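PDB 2D59: hypothetical protein PH1109 from Pyrococcus horikoshii, which is of unknown function but belongs to the CoA-binding domain family, with a Rossmann-like fold of parallel strands and helices. Local coordinates for residues 37-42 and 61-66; 23-28 and 50-55; 81-86 and 105-110. All coordinates share one frame; numbering follows the deposited sequence.

Interaction 1: residues 37-42 and 61-66; sequences DANIVM and EVLGRK
Met42 reaches out from helix 37-47 to the tight turn at 62-65, sliding past Leu63, which points the opposite way. Its chi1 of -176° sets CG anti to the backbone N, beside the carbonyl carbon, and the extended chain beyond carries the thioether to the turn. Its CB already lies against the methyl CD1 of Leu63. One bond on, Met42 CG meets the same Leu63 CD1 at 3.8 Å. The sulfur has two neighbours, Leu63 CD1 again and, at 4.0 Å from Met42 SD, Val62 CG1. At the tip, Met42 CE sits 3.5 Å from the carbonyl Val62 O and 3.6 Å from Arg65 CG, so the methyl ends among atoms of both arms of the turn. A type I' beta turn joins the two short strands of this hairpin: Val62 and Arg65 pair in both directions, with Arg65 N bonded to Val62 O at 2.8 Å, while Leu63 and Gly64 take the positive phi values this turn type needs. The same Met42 side chain also touches Val52 and Pro54 of strand 51-55, which places it between the central sheet and the hairpin. One helical turn earlier, Asn39 adds a smaller packing contact, its ND2 3.7 Å from Leu63 CD1; the hydrogen-bond partner of ND2 is the carbonyl oxygen of Ser31. Arg65 offers the helix its CB and CG, while its NE bonds to Val52 O.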
ATOM      1  N   ASP A  37       2.319  -6.356  10.921  1.00 22.01           N
ATOM      2  CA  ASP A  37       1.167  -6.031  10.083  1.00 20.71           C
ATOM      3  C   ASP A  37       1.469  -6.150   8.590  1.00 19.52           C
ATOM      4  O   ASP A  37       0.643  -6.640   7.823  1.00 18.44           O
ATOM      5  CB  ASP A  37       0.655  -4.620  10.396  1.00 21.00           C
ATOM      6  CG  ASP A  37       0.131  -4.490  11.813  1.00 29.39           C
ATOM      7  OD1 ASP A  37      -0.470  -5.462  12.315  1.00 27.69           O
ATOM      8  OD2 ASP A  37       0.306  -3.414  12.420  1.00 36.17           O
ATOM      9  N   ALA A  38       2.653  -5.711   8.175  1.00 18.76           N
ATOM     10  CA  ALA A  38       3.028  -5.784   6.767  1.00 19.24           C
ATOM     11  C   ALA A  38       2.937  -7.211   6.230  1.00 18.95           C
ATOM     12  O   ALA A  38       2.534  -7.429   5.089  1.00 17.68           O
ATOM     13  CB  ALA A  38       4.439  -5.245   6.571  1.00 19.39           C
ATOM     14  N   ASN A  39       3.317  -8.181   7.054  1.00 16.21           N
ATOM     15  CA  ASN A  39       3.273  -9.578   6.639  1.00 18.85           C
ATOM     16  C   ASN A  39       1.833 -10.090   6.651  1.00 17.34           C
ATOM     17  O   ASN A  39       1.379 -10.726   5.696  1.00 18.13           O
ATOM     18  CB  ASN A  39       4.155 -10.431   7.562  1.00 20.11           C
ATOM     19  CG  ASN A  39       4.263 -11.874   7.102  1.00 15.50           C
ATOM     20  OD1 ASN A  39       3.377 -12.693   7.350  1.00 17.23           O
ATOM     21  ND2 ASN A  39       5.353 -12.189   6.419  1.00 17.07           N
ATOM     22  N   ILE A  40       1.117  -9.798   7.730  1.00 18.22           N
ATOM     23  CA  ILE A  40      -0.273 -10.214   7.869  1.00 16.20           C
ATOM     24  C   ILE A  40      -1.111  -9.745   6.674  1.00 18.51           C
ATOM     25  O   ILE A  40      -1.839 -10.534   6.060  1.00 17.98           O
ATOM     26  CB  ILE A  40      -0.874  -9.632   9.157  1.00 18.92           C
ATOM     27  CG1 ILE A  40      -0.126 -10.197  10.368  1.00 22.15           C
ATOM     28  CG2 ILE A  40      -2.367  -9.960   9.238  1.00 17.64           C
ATOM     29  CD1 ILE A  40      -0.489  -9.532  11.674  1.00 23.41           C
ATOM     30  N   VAL A  41      -0.999  -8.462   6.347  1.00 17.37           N
ATOM     31  CA  VAL A  41      -1.760  -7.893   5.236  1.00 15.26           C
ATOM     32  C   VAL A  41      -1.309  -8.446   3.884  1.00 17.25           C
ATOM     33  O   VAL A  41      -2.135  -8.785   3.035  1.00 16.22           O
ATOM     34  CB  VAL A  41      -1.651  -6.351   5.229  1.00 17.16           C
ATOM     35  CG1 VAL A  41      -2.405  -5.778   4.039  1.00 16.54           C
ATOM     36  CG2 VAL A  41      -2.216  -5.787   6.529  1.00 18.58           C
ATOM     37  N   MET A  42      -0.003  -8.554   3.670  1.00 17.35           N
ATOM     38  CA  MET A  42       0.463  -9.085   2.394  1.00 16.67           C
ATOM     39  C   MET A  42      -0.036 -10.511   2.186  1.00 17.44           C
ATOM     40  O   MET A  42      -0.484 -10.873   1.098  1.00 16.41           O
ATOM     41  CB  MET A  42       1.990  -9.067   2.320  1.00 18.46           C
ATOM     42  CG  MET A  42       2.519  -9.532   0.973  1.00 16.97           C
ATOM     43  SD  MET A  42       4.293  -9.236   0.808  1.00 18.49           S
ATOM     44  CE  MET A  42       4.655 -10.204  -0.666  1.00 19.27           C
ATOM     45  N   GLU A  61      13.419 -11.389  -0.430  1.00 26.24           N
ATOM     46  CA  GLU A  61      12.234 -12.199  -0.692  1.00 26.06           C
ATOM     47  C   GLU A  61      11.303 -12.232   0.515  1.00 23.97           C
ATOM     48  O   GLU A  61      11.740 -12.431   1.646  1.00 24.83           O
ATOM     49  CB  GLU A  61      12.653 -13.624  -1.060  1.00 24.49           C
ATOM     50  CG  GLU A  61      11.500 -14.560  -1.380  1.00 32.46           C
ATOM     51  CD  GLU A  61      11.978 -15.935  -1.809  1.00 35.06           C
ATOM     52  OE1 GLU A  61      11.126 -16.801  -2.095  1.00 41.73           O
ATOM     53  OE2 GLU A  61      13.208 -16.149  -1.864  1.00 42.35           O
ATOM     54  N   VAL A  62      10.011 -12.029   0.270  1.00 21.90           N
ATOM     55  CA  VAL A  62       9.024 -12.055   1.338  1.00 17.94           C
ATOM     56  C   VAL A  62       7.806 -12.834   0.852  1.00 18.26           C
ATOM     57  O   VAL A  62       7.275 -12.557  -0.221  1.00 19.00           O
ATOM     58  CB  VAL A  62       8.595 -10.623   1.743  1.00 21.19           C
ATOM     59  CG1 VAL A  62       7.505 -10.680   2.800  1.00 19.16           C
ATOM     60  CG2 VAL A  62       9.802  -9.854   2.280  1.00 20.22           C
ATOM     61  N   LEU A  63       7.394 -13.822   1.638  1.00 21.22           N
ATOM     62  CA  LEU A  63       6.241 -14.652   1.311  1.00 19.34           C
ATOM     63  C   LEU A  63       6.281 -15.212  -0.112  1.00 21.42           C
ATOM     64  O   LEU A  63       5.274 -15.215  -0.819  1.00 20.74           O
ATOM     65  CB  LEU A  63       4.951 -13.850   1.541  1.00 20.03           C
ATOM     66  CG  LEU A  63       4.718 -13.512   3.020  1.00 17.93           C
ATOM     67  CD1 LEU A  63       3.604 -12.479   3.178  1.00 20.23           C
ATOM     68  CD2 LEU A  63       4.382 -14.794   3.766  1.00 19.20           C
ATOM     69  N   GLY A  64       7.454 -15.690  -0.523  1.00 20.24           N
ATOM     70  CA  GLY A  64       7.609 -16.264  -1.849  1.00 20.79           C
ATOM     71  C   GLY A  64       7.631 -15.262  -2.988  1.00 18.94           C
ATOM     72  O   GLY A  64       7.599 -15.647  -4.156  1.00 21.92           O
ATOM     73  N   ARG A  65       7.697 -13.978  -2.654  1.00 17.67           N
ATOM     74  CA  ARG A  65       7.714 -12.926  -3.665  1.00 18.92           C
ATOM     75  C   ARG A  65       9.051 -12.186  -3.656  1.00 18.29           C
ATOM     76  O   ARG A  65       9.601 -11.904  -2.590  1.00 22.90           O
ATOM     77  CB  ARG A  65       6.583 -11.932  -3.394  1.00 19.96           C
ATOM     78  CG  ARG A  65       5.191 -12.554  -3.397  1.00 19.40           C
ATOM     79  CD  ARG A  65       4.748 -12.933  -4.802  1.00 15.78           C
ATOM     80  NE  ARG A  65       4.601 -11.757  -5.657  1.00 17.27           N
ATOM     81  CZ  ARG A  65       4.429 -11.805  -6.974  1.00 16.90           C
ATOM     82  NH1 ARG A  65       4.381 -12.974  -7.601  1.00 16.87           N
ATOM     83  NH2 ARG A  65       4.312 -10.678  -7.667  1.00 17.68           N
ATOM     84  N   LYS A  66       9.570 -11.874  -4.840  1.00 20.96           N
ATOM     85  CA  LYS A  66      10.831 -11.147  -4.917  1.00 21.33           C
ATOM     86  C   LYS A  66      10.617  -9.770  -4.301  1.00 22.32           C
ATOM     87  O   LYS A  66       9.673  -9.065  -4.659  1.00 22.98           O
ATOM     88  CB  LYS A  66      11.292 -10.992  -6.366  1.00 21.70           C
ATOM     89  CG  LYS A  66      12.602 -10.227  -6.496  1.00 28.94           C
ATOM     90  CD  LYS A  66      13.068 -10.144  -7.935  1.00 30.56           C
ATOM     91  CE  LYS A  66      14.381  -9.383  -8.036  1.00 35.46           C
ATOM     92  NZ  LYS A  66      14.872  -9.324  -9.439  1.00 41.89           N
TER

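Interaction 2: residues 23-28 and 50-55; sequences KKIALV and YDVYPV
Ile25 N gives to Asp51 O and Ile25 O takes Tyr53 N, the latter at 2.8 Å and almost straight at 176°, pairing strands 24-28 and 51-55 in parallel. Further along, Leu27 N bonds to Tyr53 O and Leu27 O receives Val55 N; here each donor stands well above the plane of the carbonyl it meets. CA-H...O contacts lie between these bonds, such as Ala26 CA to Tyr53 O at 3.3 Å. The pair forms the two strands of a beta-alpha-beta unit whose crossover is helix 37-47, in the manner of a Rossmann-like fold, and strand 51-55 is the outermost strand on this side of the sheet.

The polar side-chain contacts gather on the face of Lys24, Asp51 and Tyr53. Bends at chi2 and chi3 curl the lysine back across the strands. Lys24 NZ then bonds to Tyr53 OH at 2.7 Å, near the plane of the ring and at its edge, and makes a salt bridge to Asp51 OD1 at 3.1 Å from the anti side of the carboxylate, tilted out of its plane.

Apolar contacts occupy both faces. Leu27 CB rests on Val52 CG1 at 4.0 Å, on the side where Met42 of the helix covers both residues; on the other face, with Ala26 and Tyr53, Val28 CG2 packs against Val55 CB.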
ATOM      1  N   LYS A  23      -5.293  -4.128  -8.771  1.00 24.45           N
ATOM      2  CA  LYS A  23      -4.776  -5.384  -8.243  1.00 24.16           C
ATOM      3  C   LYS A  23      -3.252  -5.397  -8.162  1.00 22.44           C
ATOM      4  O   LYS A  23      -2.676  -6.322  -7.596  1.00 22.15           O
ATOM      5  CB  LYS A  23      -5.237  -6.556  -9.116  1.00 26.94           C
ATOM      6  CG  LYS A  23      -6.745  -6.692  -9.234  1.00 29.08           C
ATOM      7  CD  LYS A  23      -7.390  -6.897  -7.873  1.00 27.76           C
ATOM      8  CE  LYS A  23      -8.899  -7.037  -7.998  1.00 29.76           C
ATOM      9  NZ  LYS A  23      -9.561  -7.204  -6.671  1.00 27.37           N
ATOM     10  N   LYS A  24      -2.608  -4.380  -8.731  1.00 18.83           N
ATOM     11  CA  LYS A  24      -1.146  -4.290  -8.725  1.00 23.07           C
ATOM     12  C   LYS A  24      -0.699  -3.481  -7.511  1.00 21.24           C
ATOM     13  O   LYS A  24      -0.745  -2.247  -7.519  1.00 21.19           O
ATOM     14  CB  LYS A  24      -0.655  -3.612 -10.009  1.00 22.85           C
ATOM     15  CG  LYS A  24      -1.277  -4.165 -11.281  1.00 29.86           C
ATOM     16  CD  LYS A  24      -0.861  -5.599 -11.551  1.00 35.66           C
ATOM     17  CE  LYS A  24       0.597  -5.683 -11.970  1.00 41.35           C
ATOM     18  NZ  LYS A  24       0.974  -7.074 -12.341  1.00 37.97           N
ATOM     19  N   ILE A  25      -0.257  -4.182  -6.470  1.00 19.83           N
ATOM     20  CA  ILE A  25       0.162  -3.532  -5.234  1.00 18.44           C
ATOM     21  C   ILE A  25       1.648  -3.605  -4.921  1.00 21.21           C
ATOM     22  O   ILE A  25       2.252  -4.675  -4.964  1.00 20.25           O
ATOM     23  CB  ILE A  25      -0.555  -4.136  -3.994  1.00 18.74           C
ATOM     24  CG1 ILE A  25      -2.033  -4.369  -4.284  1.00 25.06           C
ATOM     25  CG2 ILE A  25      -0.394  -3.207  -2.789  1.00 17.75           C
ATOM     26  CD1 ILE A  25      -2.283  -5.677  -4.962  1.00 34.76           C
ATOM     27  N   ALA A  26       2.225  -2.452  -4.601  1.00 21.12           N
ATOM     28  CA  ALA A  26       3.616  -2.374  -4.191  1.00 20.07           C
ATOM     29  C   ALA A  26       3.475  -2.218  -2.679  1.00 21.90           C
ATOM     30  O   ALA A  26       2.938  -1.216  -2.200  1.00 22.35           O
ATOM     31  CB  ALA A  26       4.289  -1.152  -4.798  1.00 23.23           C
ATOM     32  N   LEU A  27       3.931  -3.211  -1.926  1.00 18.02           N
ATOM     33  CA  LEU A  27       3.801  -3.157  -0.476  1.00 16.54           C
ATOM     34  C   LEU A  27       5.132  -2.781   0.163  1.00 21.84           C
ATOM     35  O   LEU A  27       6.039  -3.608   0.284  1.00 21.00           O
ATOM     36  CB  LEU A  27       3.293  -4.508   0.040  1.00 18.99           C
ATOM     37  CG  LEU A  27       2.712  -4.543   1.457  1.00 20.27           C
ATOM     38  CD1 LEU A  27       1.520  -5.502   1.509  1.00 19.94           C
ATOM     39  CD2 LEU A  27       3.795  -4.953   2.439  1.00 21.41           C
ATOM     40  N   VAL A  28       5.223  -1.515   0.566  1.00 21.22           N
ATOM     41  CA  VAL A  28       6.424  -0.951   1.175  1.00 20.37           C
ATOM     42  C   VAL A  28       6.522  -1.259   2.661  1.00 23.31           C
ATOM     43  O   VAL A  28       5.568  -1.062   3.418  1.00 22.38           O
ATOM     44  CB  VAL A  28       6.459   0.577   0.972  1.00 22.91           C
ATOM     45  CG1 VAL A  28       7.747   1.151   1.531  1.00 25.08           C
ATOM     46  CG2 VAL A  28       6.317   0.902  -0.509  1.00 23.58           C
ATOM     47  N   TYR A  50      -4.515 -10.670  -5.290  1.00 18.69           N
ATOM     48  CA  TYR A  50      -3.754  -9.481  -5.640  1.00 17.65           C
ATOM     49  C   TYR A  50      -2.338  -9.800  -6.114  1.00 20.28           C
ATOM     50  O   TYR A  50      -1.746 -10.804  -5.710  1.00 17.69           O
ATOM     51  CB  TYR A  50      -3.689  -8.528  -4.444  1.00 19.40           C
ATOM     52  CG  TYR A  50      -5.011  -7.865  -4.130  1.00 16.65           C
ATOM     53  CD1 TYR A  50      -5.983  -8.518  -3.372  1.00 18.01           C
ATOM     54  CD2 TYR A  50      -5.304  -6.594  -4.623  1.00 22.14           C
ATOM     55  CE1 TYR A  50      -7.214  -7.917  -3.114  1.00 18.12           C
ATOM     56  CE2 TYR A  50      -6.530  -5.987  -4.372  1.00 18.38           C
ATOM     57  CZ  TYR A  50      -7.478  -6.652  -3.620  1.00 18.66           C
ATOM     58  OH  TYR A  50      -8.694  -6.051  -3.381  1.00 19.71           O
ATOM     59  N   ASP A  51      -1.821  -8.957  -7.004  1.00 19.73           N
ATOM     60  CA  ASP A  51      -0.449  -9.095  -7.502  1.00 19.33           C
ATOM     61  C   ASP A  51       0.337  -8.200  -6.552  1.00 17.96           C
ATOM     62  O   ASP A  51       0.287  -6.975  -6.663  1.00 20.31           O
ATOM     63  CB  ASP A  51      -0.326  -8.564  -8.934  1.00 19.92           C
ATOM     64  CG  ASP A  51      -0.851  -9.539  -9.975  1.00 25.51           C
ATOM     65  OD1 ASP A  51      -0.995  -9.136 -11.151  1.00 26.42           O
ATOM     66  OD2 ASP A  51      -1.107 -10.707  -9.629  1.00 21.02           O
ATOM     67  N   VAL A  52       1.049  -8.810  -5.610  1.00 17.80           N
ATOM     68  CA  VAL A  52       1.793  -8.045  -4.620  1.00 18.93           C
ATOM     69  C   VAL A  52       3.301  -8.094  -4.820  1.00 20.20           C
ATOM     70  O   VAL A  52       3.905  -9.166  -4.845  1.00 19.44           O
ATOM     71  CB  VAL A  52       1.466  -8.543  -3.189  1.00 17.90           C
ATOM     72  CG1 VAL A  52       2.071  -7.605  -2.154  1.00 19.20           C
ATOM     73  CG2 VAL A  52      -0.047  -8.632  -3.003  1.00 20.20           C
ATOM     74  N   TYR A  53       3.891  -6.912  -4.959  1.00 17.28           N
ATOM     75  CA  TYR A  53       5.325  -6.752  -5.152  1.00 20.07           C
ATOM     76  C   TYR A  53       5.877  -6.064  -3.908  1.00 19.69           C
ATOM     77  O   TYR A  53       5.775  -4.846  -3.760  1.00 20.17           O
ATOM     78  CB  TYR A  53       5.564  -5.907  -6.406  1.00 21.36           C
ATOM     79  CG  TYR A  53       4.895  -6.494  -7.629  1.00 20.00           C
ATOM     80  CD1 TYR A  53       5.498  -7.521  -8.355  1.00 22.59           C
ATOM     81  CD2 TYR A  53       3.622  -6.076  -8.017  1.00 22.64           C
ATOM     82  CE1 TYR A  53       4.849  -8.117  -9.430  1.00 24.42           C
ATOM     83  CE2 TYR A  53       2.962  -6.663  -9.091  1.00 21.57           C
ATOM     84  CZ  TYR A  53       3.578  -7.684  -9.794  1.00 25.65           C
ATOM     85  OH  TYR A  53       2.923  -8.268 -10.850  1.00 26.21           O
ATOM     86  N   PRO A  54       6.455  -6.846  -2.983  1.00 20.25           N
ATOM     87  CA  PRO A  54       7.008  -6.275  -1.754  1.00 21.02           C
ATOM     88  C   PRO A  54       8.219  -5.381  -1.968  1.00 20.57           C
ATOM     89  O   PRO A  54       9.033  -5.620  -2.861  1.00 20.27           O
ATOM     90  CB  PRO A  54       7.328  -7.508  -0.913  1.00 16.12           C
ATOM     91  CG  PRO A  54       7.675  -8.532  -1.947  1.00 19.12           C
ATOM     92  CD  PRO A  54       6.628  -8.310  -3.012  1.00 21.41           C
ATOM     93  N   VAL A  55       8.316  -4.346  -1.139  1.00 19.33           N
ATOM     94  CA  VAL A  55       9.419  -3.398  -1.200  1.00 22.00           C
ATOM     95  C   VAL A  55      10.039  -3.197   0.179  1.00 24.57           C
ATOM     96  O   VAL A  55       9.359  -2.810   1.127  1.00 23.28           O
ATOM     97  CB  VAL A  55       8.961  -2.017  -1.716  1.00 20.37           C
ATOM     98  CG1 VAL A  55      10.124  -1.030  -1.643  1.00 21.31           C
ATOM     99  CG2 VAL A  55       8.445  -2.131  -3.137  1.00 22.84           C
TER

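Interaction 3: residues 81-86 and 105-110; sequences VDLFVK and VWFQYN
Val105 opens the contact by offering CG1 to Leu83 CD1, 3.9 Å away, on the face of the sheet covered by helix 87-100. Trp106 comes next and carries the backbone pairing of the two parallel strands: its N bonds to Val81 O at 173°, and its carbonyl accepts Leu83 N. The indole lies on the opposite face, with Trp106 CD1 3.4 Å from Asp82 OD1, while its NE1 turns to the carbonyl oxygen of Arg131. Phe107 returns to the face of Leu83. The two side chains lie side by side, pointing the same way, and Leu83 CD1 sits over the ring of Phe107, 4.0 Å from its centroid, in a CH-pi contact. Strands 80-83 and 104-107, with helix 87-100 between them, make a beta-alpha-beta unit, and the chain leaves both strands just beyond this point.

Gln108 spans that exit. Its N makes a longer bond, 3.2 Å, to Leu83 O, and its side chain, bent at chi2, folds toward Asp82 and Phe84. Gln108 CG lies over the face of the Phe84 ring, offset toward the rim, and the amide stacks against that ring with the planes 23° apart. At the tip, Gln108 NE2 bonds to Asp82 OD1 at 2.7 Å, using the syn lone pair, with carboxylate and amide planes turned 71° from each other. An N-H donor facing the carboxylate, rather than OE1, is consistent with the modelled turn of the amide, which leaves OE1 above the ring plane toward the CE1/CZ rim, 3.3 Å from Phe84 CE1. Asp82 is buried, and the amide N-H gives its carboxylate a polar partner amid largely apolar surroundings, which would be expected to offset part of the cost of burial.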
ATOM      1  N   VAL A  81       0.343   1.910  -3.895  1.00 19.65           N
ATOM      2  CA  VAL A  81       1.533   1.842  -3.063  1.00 18.36           C
ATOM      3  C   VAL A  81       1.032   1.808  -1.620  1.00 19.37           C
ATOM      4  O   VAL A  81       0.586   2.819  -1.069  1.00 21.22           O
ATOM      5  CB  VAL A  81       2.452   3.058  -3.279  1.00 21.25           C
ATOM      6  CG1 VAL A  81       3.660   2.962  -2.355  1.00 25.52           C
ATOM      7  CG2 VAL A  81       2.914   3.102  -4.729  1.00 30.57           C
ATOM      8  N   ASP A  82       1.102   0.621  -1.029  1.00 19.70           N
ATOM      9  CA  ASP A  82       0.634   0.358   0.328  1.00 18.93           C
ATOM     10  C   ASP A  82       1.781   0.547   1.317  1.00 19.18           C
ATOM     11  O   ASP A  82       2.689  -0.281   1.386  1.00 19.34           O
ATOM     12  CB  ASP A  82       0.098  -1.074   0.363  1.00 18.48           C
ATOM     13  CG  ASP A  82      -0.699  -1.378   1.602  1.00 16.28           C
ATOM     14  OD1 ASP A  82      -1.247  -0.438   2.212  1.00 18.93           O
ATOM     15  OD2 ASP A  82      -0.792  -2.576   1.945  1.00 19.06           O
ATOM     16  N   LEU A  83       1.723   1.630   2.089  1.00 17.55           N
ATOM     17  CA  LEU A  83       2.786   1.969   3.037  1.00 17.71           C
ATOM     18  C   LEU A  83       2.682   1.462   4.472  1.00 16.73           C
ATOM     19  O   LEU A  83       1.692   1.697   5.161  1.00 18.15           O
ATOM     20  CB  LEU A  83       2.953   3.490   3.089  1.00 18.25           C
ATOM     21  CG  LEU A  83       3.212   4.240   1.781  1.00 21.68           C
ATOM     22  CD1 LEU A  83       3.003   5.727   2.018  1.00 25.23           C
ATOM     23  CD2 LEU A  83       4.621   3.957   1.276  1.00 22.40           C
ATOM     24  N   PHE A  84       3.741   0.802   4.931  1.00 21.02           N
ATOM     25  CA  PHE A  84       3.803   0.289   6.292  1.00 23.62           C
ATOM     26  C   PHE A  84       4.953   0.928   7.074  1.00 29.04           C
ATOM     27  O   PHE A  84       5.220   0.549   8.215  1.00 36.25           O
ATOM     28  CB  PHE A  84       3.966  -1.235   6.275  1.00 20.91           C
ATOM     29  CG  PHE A  84       2.697  -1.974   5.957  1.00 18.93           C
ATOM     30  CD1 PHE A  84       1.795  -2.298   6.967  1.00 18.83           C
ATOM     31  CD2 PHE A  84       2.392  -2.325   4.645  1.00 19.48           C
ATOM     32  CE1 PHE A  84       0.603  -2.965   6.674  1.00 16.04           C
ATOM     33  CE2 PHE A  84       1.204  -2.989   4.341  1.00 21.09           C
ATOM     34  CZ  PHE A  84       0.310  -3.310   5.358  1.00 15.77           C
ATOM     35  N   VAL A  85       5.616   1.909   6.468  1.00 23.68           N
ATOM     36  CA  VAL A  85       6.744   2.581   7.115  1.00 26.63           C
ATOM     37  C   VAL A  85       6.373   3.836   7.908  1.00 27.73           C
ATOM     38  O   VAL A  85       5.287   4.395   7.748  1.00 27.66           O
ATOM     39  CB  VAL A  85       7.833   2.952   6.083  1.00 23.77           C
ATOM     40  CG1 VAL A  85       8.368   1.690   5.421  1.00 27.95           C
ATOM     41  CG2 VAL A  85       7.272   3.909   5.037  1.00 24.37           C
ATOM     42  N   LYS A  86       7.296   4.270   8.764  1.00 28.37           N
ATOM     43  CA  LYS A  86       7.096   5.444   9.608  1.00 30.49           C
ATOM     44  C   LYS A  86       6.818   6.684   8.768  1.00 26.20           C
ATOM     45  O   LYS A  86       7.323   6.818   7.657  1.00 28.42           O
ATOM     46  CB  LYS A  86       8.337   5.683  10.478  1.00 32.87           C
ATOM     47  CG  LYS A  86       9.009   4.406  10.957  1.00 41.23           C
ATOM     48  CD  LYS A  86       8.027   3.467  11.640  1.00 46.11           C
ATOM     49  CE  LYS A  86       8.624   2.074  11.787  1.00 51.41           C
ATOM     50  NZ  LYS A  86       9.017   1.508  10.460  1.00 48.86           N
ATOM     51  N   VAL A 105      -2.025   6.036  -3.261  1.00 23.63           N
ATOM     52  CA  VAL A 105      -1.048   5.948  -2.186  1.00 21.58           C
ATOM     53  C   VAL A 105      -1.915   5.573  -0.992  1.00 19.18           C
ATOM     54  O   VAL A 105      -2.871   6.275  -0.665  1.00 19.66           O
ATOM     55  CB  VAL A 105      -0.344   7.292  -1.910  1.00 23.66           C
ATOM     56  CG1 VAL A 105       0.643   7.129  -0.756  1.00 23.13           C
ATOM     57  CG2 VAL A 105       0.387   7.757  -3.156  1.00 31.71           C
ATOM     58  N   TRP A 106      -1.595   4.453  -0.362  1.00 18.47           N
ATOM     59  CA  TRP A 106      -2.371   3.980   0.770  1.00 17.00           C
ATOM     60  C   TRP A 106      -1.551   4.000   2.055  1.00 16.21           C
ATOM     61  O   TRP A 106      -0.626   3.208   2.219  1.00 18.68           O
ATOM     62  CB  TRP A 106      -2.867   2.559   0.480  1.00 17.02           C
ATOM     63  CG  TRP A 106      -3.856   2.027   1.474  1.00 17.55           C
ATOM     64  CD1 TRP A 106      -3.682   1.912   2.824  1.00 18.20           C
ATOM     65  CD2 TRP A 106      -5.164   1.507   1.193  1.00 15.10           C
ATOM     66  NE1 TRP A 106      -4.795   1.352   3.399  1.00 16.78           N
ATOM     67  CE2 TRP A 106      -5.719   1.090   2.423  1.00 15.78           C
ATOM     68  CE3 TRP A 106      -5.916   1.344   0.021  1.00 15.93           C
ATOM     69  CZ2 TRP A 106      -6.999   0.530   2.518  1.00 17.28           C
ATOM     70  CZ3 TRP A 106      -7.189   0.783   0.115  1.00 18.03           C
ATOM     71  CH2 TRP A 106      -7.715   0.382   1.357  1.00 17.12           C
ATOM     72  N   PHE A 107      -1.894   4.917   2.957  1.00 17.01           N
ATOM     73  CA  PHE A 107      -1.212   5.043   4.241  1.00 17.71           C
ATOM     74  C   PHE A 107      -1.866   4.124   5.267  1.00 20.48           C
ATOM     75  O   PHE A 107      -3.013   4.338   5.664  1.00 18.10           O
ATOM     76  CB  PHE A 107      -1.293   6.489   4.742  1.00 17.94           C
ATOM     77  CG  PHE A 107      -0.444   7.460   3.963  1.00 16.72           C
ATOM     78  CD1 PHE A 107       0.879   7.704   4.330  1.00 18.20           C
ATOM     79  CD2 PHE A 107      -0.972   8.142   2.873  1.00 19.37           C
ATOM     80  CE1 PHE A 107       1.659   8.620   3.622  1.00 17.65           C
ATOM     81  CE2 PHE A 107      -0.199   9.061   2.157  1.00 19.49           C
ATOM     82  CZ  PHE A 107       1.118   9.298   2.535  1.00 20.98           C
ATOM     83  N   GLN A 108      -1.142   3.095   5.692  1.00 16.13           N
ATOM     84  CA  GLN A 108      -1.662   2.171   6.691  1.00 18.07           C
ATOM     85  C   GLN A 108      -1.647   2.892   8.043  1.00 17.70           C
ATOM     86  O   GLN A 108      -1.150   4.013   8.151  1.00 20.29           O
ATOM     87  CB  GLN A 108      -0.789   0.914   6.748  1.00 15.95           C
ATOM     88  CG  GLN A 108      -0.858   0.023   5.510  1.00 15.99           C
ATOM     89  CD  GLN A 108      -2.018  -0.956   5.542  1.00 17.73           C
ATOM     90  OE1 GLN A 108      -2.341  -1.519   6.590  1.00 22.54           O
ATOM     91  NE2 GLN A 108      -2.630  -1.187   4.387  1.00 13.56           N
ATOM     92  N   TYR A 109      -2.189   2.251   9.069  1.00 19.62           N
ATOM     93  CA  TYR A 109      -2.241   2.851  10.397  1.00 21.49           C
ATOM     94  C   TYR A 109      -0.889   3.361  10.900  1.00 23.28           C
ATOM     95  O   TYR A 109       0.136   2.693  10.758  1.00 24.42           O
ATOM     96  CB  TYR A 109      -2.819   1.847  11.401  1.00 24.52           C
ATOM     97  CG  TYR A 109      -4.257   1.465  11.121  1.00 25.05           C
ATOM     98  CD1 TYR A 109      -5.243   2.442  10.999  1.00 30.52           C
ATOM     99  CD2 TYR A 109      -4.636   0.127  10.990  1.00 29.36           C
ATOM    100  CE1 TYR A 109      -6.569   2.101  10.753  1.00 30.31           C
ATOM    101  CE2 TYR A 109      -5.965  -0.225  10.744  1.00 30.39           C
ATOM    102  CZ  TYR A 109      -6.924   0.770  10.628  1.00 33.26           C
ATOM    103  OH  TYR A 109      -8.242   0.439  10.401  1.00 37.98           O
ATOM    104  N   ASN A 110      -0.910   4.558  11.478  1.00 24.48           N
ATOM    105  CA  ASN A 110       0.276   5.192  12.046  1.00 26.27           C
ATOM    106  C   ASN A 110       1.434   5.411  11.074  1.00 25.60           C
ATOM    107  O   ASN A 110       2.596   5.269  11.454  1.00 25.74           O
ATOM    108  CB  ASN A 110       0.773   4.379  13.245  1.00 33.84           C
ATOM    109  CG  ASN A 110      -0.297   4.185  14.304  1.00 41.25           C
ATOM    110  OD1 ASN A 110      -1.327   3.558  14.055  1.00 53.00           O
ATOM    111  ND2 ASN A 110      -0.059   4.726  15.493  1.00 48.51           N
TER

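In the fold
From the N terminus, strand 24-28 leads into helix 37-47 and then strand 51-55, and interaction 2 closes this loop by laying the two strands together. Interaction 1 starts inside that loop, on the helix, and ends beyond it at the 61-66 hairpin, so interactions 1 and 2 cross along the chain; Arg65 and Met42 join them in space through Val52 and Pro54. Interaction 3 follows in series, closing the loop through helix 87-100. Strands 24-28 and 80-83 are neighbours, bonded between Ala26, Val28 and Asp82, which merges the two beta-alpha-beta units into one sheet. Phe84 packs on Ala38 and Val41, bringing the helix of interaction 1 against interaction 3.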